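Local coordinates for universal stress protein A-like protein (PDB 2GM3) that binds adenosine monophosphate as a plant member of the universal stress protein A family, though its cellular role is not established, at residues A[6-11]-A[125-130]. Residues are numbered along the deposited sequence; the frame is centred on the assembly and turned at random.
Sequences TKVMVA and PDFLVV. With AMP (adenosine monophosphate), chain G.
Phe127 CG sits between the backbone N and the carbonyl carbon (chi1 69°), and chi2 of 109° turns the ring so that Val8 CG1, anti to its own N, lies over a face, 4.0 Å from the Phe127 centroid, a CH-pi contact. Thr6 CG2 meets the same ring at its edge, in plane. Strand 6-11, the central strand of the five-stranded parallel universal stress protein sheet (order 3-2-1-4-5), pairs with strand 127-132. Their alternating bonds include Met9 N to Phe127 O (2.8 Å) and Val129 N to Met9 O. On the face toward helix 112-123, selenomethionine Met9 runs beside Leu128, CE 3.6 Å from Leu128 CD1, while its CB packs on Pro125 CG. Where the pairing begins, Lys7 O accepts from both Asp126 N and Phe127 N, and Asp126 OD2 takes Lys7 N on its anti lone pair (2.5 Å, N-H...O angle 164°). An alanine at Asp126 would probably leave Lys7 N without this acceptor and the strand's start less firmly held. Thr6 OG1 is hydrogen-bonded to Lys37 O and Arg40 NH1, both of the second subunit. At the far end, Ala11 N bonds Val129 O, and AMP O2' donates to Ala11 O at 2.6 Å.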
ATOM      1  N   THR A   6       7.202  12.893   1.391  1.00 57.14           N
ATOM      2  CA  THR A   6       6.398  11.792   1.857  1.00 57.06           C
ATOM      3  C   THR A   6       7.291  10.782   2.537  1.00 57.69           C
ATOM      4  O   THR A   6       8.285  10.323   1.954  1.00 57.81           O
ATOM      5  CB  THR A   6       5.618  11.192   0.709  1.00 56.95           C
ATOM      6  OG1 THR A   6       4.590  12.111   0.337  1.00 56.33           O
ATOM      7  CG2 THR A   6       4.989   9.884   1.112  1.00 56.18           C
ATOM      8  N   LYS A   7       6.960  10.450   3.781  1.00 58.16           N
ATOM      9  CA  LYS A   7       7.756   9.453   4.524  1.00 59.04           C
ATOM     10  C   LYS A   7       7.233   8.071   4.236  1.00 58.85           C
ATOM     11  O   LYS A   7       6.115   7.721   4.581  1.00 59.59           O
ATOM     12  CB  LYS A   7       7.785   9.709   6.043  1.00 58.95           C
ATOM     13  CG  LYS A   7       8.265  11.117   6.476  1.00 59.17           C
ATOM     14  CD  LYS A   7       7.878  11.366   7.934  1.00 60.60           C
ATOM     15  CE  LYS A   7       7.377  12.805   8.157  1.00 64.18           C
ATOM     16  NZ  LYS A   7       6.248  12.866   9.166  1.00 63.84           N
ATOM     17  N   VAL A   8       8.066   7.281   3.594  1.00 58.84           N
ATOM     18  CA  VAL A   8       7.730   5.939   3.233  1.00 58.86           C
ATOM     19  C   VAL A   8       8.497   4.978   4.144  1.00 59.12           C
ATOM     20  O   VAL A   8       9.721   4.838   4.011  1.00 58.99           O
ATOM     21  CB  VAL A   8       8.145   5.693   1.786  1.00 58.65           C
ATOM     22  CG1 VAL A   8       7.653   4.319   1.304  1.00 57.77           C
ATOM     23  CG2 VAL A   8       7.628   6.806   0.899  1.00 58.79           C
HETATM   24  N   MSE A   9       7.775   4.301   5.045  1.00 59.13           N
HETATM   25  CA  MSE A   9       8.399   3.263   5.881  1.00 59.73           C
HETATM   26  C   MSE A   9       8.434   1.947   5.125  1.00 58.42           C
HETATM   27  O   MSE A   9       7.408   1.525   4.597  1.00 58.97           O
HETATM   28  CB  MSE A   9       7.641   3.073   7.183  1.00 59.55           C
HETATM   29  CG  MSE A   9       8.429   2.163   8.141  1.00 61.63           C
HETATM   30 SE   MSE A   9       7.753   2.209   9.935  1.00 64.50          SE
HETATM   31  CE  MSE A   9       7.286   0.479  10.015  1.00 61.90           C
ATOM     32  N   VAL A  10       9.602   1.321   5.056  1.00 57.37           N
ATOM     33  CA  VAL A  10       9.777   0.083   4.279  1.00 56.78           C
ATOM     34  C   VAL A  10      10.304  -0.966   5.224  1.00 56.60           C
ATOM     35  O   VAL A  10      11.366  -0.796   5.783  1.00 56.66           O
ATOM     36  CB  VAL A  10      10.754   0.263   3.120  1.00 56.11           C
ATOM     37  CG1 VAL A  10      10.908  -1.033   2.366  1.00 57.21           C
ATOM     38  CG2 VAL A  10      10.286   1.363   2.157  1.00 55.79           C
ATOM     39  N   ALA A  11       9.540  -2.032   5.423  1.00 56.24           N
ATOM     40  CA  ALA A  11       9.866  -3.056   6.369  1.00 55.79           C
ATOM     41  C   ALA A  11      10.723  -4.077   5.625  1.00 55.98           C
ATOM     42  O   ALA A  11      10.263  -4.698   4.659  1.00 55.87           O
ATOM     43  CB  ALA A  11       8.582  -3.684   6.883  1.00 55.58           C
ATOM     44  N   PRO A 125       4.977   7.479   9.725  1.00 59.16           N
ATOM     45  CA  PRO A 125       5.288   7.622   8.295  1.00 58.75           C
ATOM     46  C   PRO A 125       3.982   7.841   7.532  1.00 58.37           C
ATOM     47  O   PRO A 125       2.899   7.563   8.050  1.00 58.15           O
ATOM     48  CB  PRO A 125       5.917   6.279   7.937  1.00 58.29           C
ATOM     49  CG  PRO A 125       5.269   5.321   8.899  1.00 58.92           C
ATOM     50  CD  PRO A 125       5.015   6.071  10.164  1.00 58.92           C
ATOM     51  N   ASP A 126       4.065   8.380   6.329  1.00 57.75           N
ATOM     52  CA  ASP A 126       2.863   8.635   5.604  1.00 57.08           C
ATOM     53  C   ASP A 126       2.278   7.299   5.158  1.00 57.08           C
ATOM     54  O   ASP A 126       1.068   7.127   5.186  1.00 57.16           O
ATOM     55  CB  ASP A 126       3.140   9.557   4.446  1.00 57.09           C
ATOM     56  CG  ASP A 126       3.566  10.936   4.901  1.00 57.84           C
ATOM     57  OD1 ASP A 126       2.767  11.649   5.542  1.00 58.56           O
ATOM     58  OD2 ASP A 126       4.716  11.311   4.620  1.00 60.62           O
ATOM     59  N   PHE A 127       3.141   6.365   4.758  1.00 56.44           N
ATOM     60  CA  PHE A 127       2.734   5.012   4.542  1.00 55.96           C
ATOM     61  C   PHE A 127       3.785   3.958   4.813  1.00 56.28           C
ATOM     62  O   PHE A 127       4.975   4.260   4.902  1.00 56.63           O
ATOM     63  CB  PHE A 127       2.079   4.819   3.172  1.00 55.82           C
ATOM     64  CG  PHE A 127       2.993   4.957   1.980  1.00 54.03           C
ATOM     65  CD1 PHE A 127       3.334   3.840   1.240  1.00 53.09           C
ATOM     66  CD2 PHE A 127       3.417   6.210   1.538  1.00 53.25           C
ATOM     67  CE1 PHE A 127       4.137   3.955   0.088  1.00 53.63           C
ATOM     68  CE2 PHE A 127       4.205   6.339   0.421  1.00 52.45           C
ATOM     69  CZ  PHE A 127       4.571   5.213  -0.315  1.00 53.69           C
ATOM     70  N   LEU A 128       3.318   2.712   4.904  1.00 56.24           N
ATOM     71  CA  LEU A 128       4.152   1.538   5.147  1.00 55.74           C
ATOM     72  C   LEU A 128       4.179   0.664   3.900  1.00 56.31           C
ATOM     73  O   LEU A 128       3.129   0.324   3.346  1.00 57.22           O
ATOM     74  CB  LEU A 128       3.536   0.751   6.324  1.00 55.39           C
ATOM     75  CG  LEU A 128       4.071  -0.622   6.703  1.00 54.70           C
ATOM     76  CD1 LEU A 128       5.581  -0.530   6.999  1.00 53.84           C
ATOM     77  CD2 LEU A 128       3.343  -1.196   7.865  1.00 54.54           C
ATOM     78  N   VAL A 129       5.369   0.314   3.449  1.00 56.33           N
ATOM     79  CA  VAL A 129       5.533  -0.669   2.391  1.00 56.75           C
ATOM     80  C   VAL A 129       6.041  -1.994   2.987  1.00 57.13           C
ATOM     81  O   VAL A 129       7.046  -2.020   3.708  1.00 57.13           O
ATOM     82  CB  VAL A 129       6.537  -0.196   1.336  1.00 56.81           C
ATOM     83  CG1 VAL A 129       6.700  -1.237   0.266  1.00 56.77           C
ATOM     84  CG2 VAL A 129       6.125   1.136   0.715  1.00 56.16           C
ATOM     85  N   VAL A 130       5.329  -3.074   2.697  1.00 56.94           N
ATOM     86  CA  VAL A 130       5.757  -4.390   3.061  1.00 56.93           C
ATOM     87  C   VAL A 130       5.677  -5.215   1.811  1.00 56.99           C
ATOM     88  O   VAL A 130       4.780  -5.014   0.973  1.00 57.58           O
ATOM     89  CB  VAL A 130       4.856  -5.042   4.194  1.00 57.24           C
ATOM     90  CG1 VAL A 130       5.060  -4.305   5.528  1.00 58.53           C
ATOM     91  CG2 VAL A 130       3.379  -5.016   3.812  1.00 55.31           C
TER
HETATM   92  P   AMP G 176       4.666 -11.927   4.712  1.00 36.27           P
HETATM   93  O1P AMP G 176       5.202 -12.455   5.919  1.00 39.56           O
HETATM   94  O2P AMP G 176       5.028 -12.685   3.490  1.00 34.63           O
HETATM   95  O3P AMP G 176       3.262 -11.557   4.704  1.00 32.77           O
HETATM   96  O5' AMP G 176       5.353 -10.515   4.442  1.00 34.90           O
HETATM   97  C5' AMP G 176       6.739 -10.441   4.196  1.00 31.51           C
HETATM   98  C4' AMP G 176       7.119  -9.006   4.444  1.00 33.03           C
HETATM   99  O4' AMP G 176       6.994  -8.646   5.862  1.00 35.15           O
HETATM  100  C3' AMP G 176       8.550  -8.713   4.089  1.00 33.38           C
HETATM  101  O3' AMP G 176       8.610  -8.460   2.656  1.00 31.87           O
HETATM  102  C2' AMP G 176       8.791  -7.439   4.884  1.00 33.90           C
HETATM  103  O2' AMP G 176       8.294  -6.330   4.134  1.00 31.27           O
HETATM  104  C1' AMP G 176       7.962  -7.648   6.147  1.00 33.28           C
HETATM  105  N9  AMP G 176       8.807  -8.312   7.159  1.00 36.36           N
HETATM  106  C8  AMP G 176       8.882  -9.631   7.448  1.00 34.22           C
HETATM  107  N7  AMP G 176       9.778  -9.816   8.433  1.00 33.75           N
HETATM  108  C5  AMP G 176      10.241  -8.614   8.797  1.00 36.14           C
HETATM  109  C6  AMP G 176      11.152  -8.149   9.751  1.00 33.50           C
HETATM  110  N6  AMP G 176      11.805  -8.953  10.571  1.00 33.23           N
HETATM  111  N1  AMP G 176      11.381  -6.844   9.824  1.00 33.41           N
HETATM  112  C2  AMP G 176      10.788  -5.969   9.037  1.00 34.77           C
HETATM  113  N3  AMP G 176       9.911  -6.355   8.121  1.00 37.48           N
HETATM  114  C4  AMP G 176       9.621  -7.664   7.984  1.00 36.75           C